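Local coordinates for oxidoreductase (Ralstonia eutropha, PDB 3HJ9), which probably acts as an FMN-dependent oxidoreductase of the nitroreductase family, binding flavin mononucleotide as its cofactor, at the interface of chains A and B. Sequence-based numbering; all coordinates share one arbitrary frame. Chains: chain A/B, Oxidoreductase.

The interface of chains A and B. Residues chain A 40-42; chain B 40-42.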
HETATM    1  N   MSE A  40      -6.687 -11.977  14.319  1.00 22.77           N
HETATM    2  CA  MSE A  40      -5.268 -12.332  14.391  1.00 21.38           C
HETATM    3  C   MSE A  40      -4.434 -11.082  14.633  1.00 19.45           C
HETATM    4  O   MSE A  40      -4.740 -10.061  14.041  1.00 19.21           O
HETATM    5  CB  MSE A  40      -4.784 -13.007  13.095  1.00 20.92           C
HETATM    6  CG  MSE A  40      -3.332 -13.552  13.163  1.00 21.26           C
HETATM    7 SE   MSE A  40      -2.740 -14.161  11.408  0.75 20.09          SE
HETATM    8  CE  MSE A  40      -3.631 -15.927  11.454  1.00 19.22           C
ATOM      9  N   PRO A  41      -3.413 -11.156  15.528  1.00 18.37           N
ATOM     10  CA  PRO A  41      -2.514 -10.015  15.741  1.00 17.63           C
ATOM     11  C   PRO A  41      -1.869  -9.515  14.444  1.00 18.70           C
ATOM     12  O   PRO A  41      -1.525 -10.332  13.601  1.00 17.30           O
ATOM     13  CB  PRO A  41      -1.431 -10.593  16.647  1.00 17.44           C
ATOM     14  CG  PRO A  41      -2.109 -11.665  17.435  1.00 17.90           C
ATOM     15  CD  PRO A  41      -3.135 -12.254  16.485  1.00 17.63           C
ATOM     16  N   LEU A  42      -1.745  -8.190  14.287  1.00 19.80           N
ATOM     17  CA  LEU A  42      -1.086  -7.556  13.117  1.00 18.89           C
ATOM     18  C   LEU A  42       0.236  -8.231  12.790  1.00 18.01           C
ATOM     19  O   LEU A  42       0.476  -8.539  11.625  1.00 19.40           O
ATOM     20  CB  LEU A  42      -0.771  -6.048  13.371  1.00 17.95           C
ATOM     21  CG  LEU A  42       0.046  -5.323  12.278  1.00 17.37           C
ATOM     22  CD1 LEU A  42      -0.769  -5.208  11.018  1.00 15.97           C
ATOM     23  CD2 LEU A  42       0.558  -3.972  12.739  1.00 16.53           C
TER
HETATM   24  N   MSE B  40      -1.596  -6.177  19.014  1.00 22.28           N
HETATM   25  CA  MSE B  40      -2.960  -5.734  18.728  1.00 20.45           C
HETATM   26  C   MSE B  40      -3.565  -6.473  17.511  1.00 18.64           C
HETATM   27  O   MSE B  40      -2.892  -6.600  16.494  1.00 17.65           O
HETATM   28  CB  MSE B  40      -2.998  -4.218  18.474  1.00 20.15           C
HETATM   29  CG  MSE B  40      -4.411  -3.643  18.349  1.00 21.00           C
HETATM   30 SE   MSE B  40      -4.386  -1.752  17.885  0.75 21.55          SE
HETATM   31  CE  MSE B  40      -3.742  -1.058  19.609  1.00 19.68           C
ATOM     32  N   PRO B  41      -4.816  -6.948  17.619  1.00 17.25           N
ATOM     33  CA  PRO B  41      -5.499  -7.564  16.479  1.00 17.99           C
ATOM     34  C   PRO B  41      -5.497  -6.644  15.244  1.00 19.39           C
ATOM     35  O   PRO B  41      -5.533  -5.402  15.394  1.00 18.70           O
ATOM     36  CB  PRO B  41      -6.904  -7.758  17.007  1.00 17.61           C
ATOM     37  CG  PRO B  41      -6.704  -8.006  18.444  1.00 17.49           C
ATOM     38  CD  PRO B  41      -5.676  -7.006  18.817  1.00 17.75           C
ATOM     39  N   LEU B  42      -5.376  -7.235  14.052  1.00 19.41           N
ATOM     40  CA  LEU B  42      -5.359  -6.443  12.820  1.00 19.57           C
ATOM     41  C   LEU B  42      -6.551  -5.469  12.739  1.00 18.42           C
ATOM     42  O   LEU B  42      -6.344  -4.305  12.418  1.00 18.55           O
ATOM     43  CB  LEU B  42      -5.353  -7.329  11.565  1.00 18.73           C
ATOM     44  CG  LEU B  42      -5.563  -6.655  10.211  1.00 17.10           C
ATOM     45  CD1 LEU B  42      -4.345  -5.854   9.901  1.00 15.47           C
ATOM     46  CD2 LEU B  42      -5.827  -7.678   9.132  1.00 16.56           C
TER
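A:Met40 to A:Leu42 and B:Met40 to B:Leu42 meet in a two-fold symmetric backbone bridge, a minimal antiparallel beta pairing near the symmetry axis that links the two copies in the deposited dimer, probably the functional one, as is usual in the nitroreductase family. It serves as a compact example of how a homodimer can pair two short segments, each leading from a loop into a helix, without building a continuous sheet. The bridge centres on the prolines: the CA atoms of A:Pro41 and B:Pro41 lie 3.9 Å apart. In this pairing the residues on either side carry the hydrogen bonds, so a proline, which lacks an amide hydrogen, fits the central position. The amide N of B:Leu42 donates to the carbonyl O of A:Met40 at 2.9 Å, and in the twin bond the amide N of A:Leu42 reaches the carbonyl O of B:Met40 at 3.0 Å. Both are nearly straight, with angles at the hydrogen of 167° and 174°, while each donor is tilted somewhat out of the plane of the carbonyl it meets. Each leucine is also the first residue of helix 42-48, where the helix itself provides no carbonyl partner; the neighbouring chain thus caps this N-H, and the helix dipole may strengthen the bond slightly.

Beyond the bridge, the two leucine side chains meet through one methyl branch each, CD1 of A:Leu42 against CD1 of B:Leu42 at 3.8 Å, and cross at about a right angle. Both have CG anti to the backbone N (chi1 174° in A:Leu42), which swings CG away from the bonding amide; the second torsion then turns CD1, not CD2, toward the opposite leucine. A:Met40 and B:Met40, both selenomethionine, contribute chiefly through their carbonyls; their side chains, extended as far as the selenium and bent at the terminal methyl, run outward on opposite sides. Within the larger interface, the bridge probably helps set the register of the two subunits and anchor the starts of their 42-48 helices.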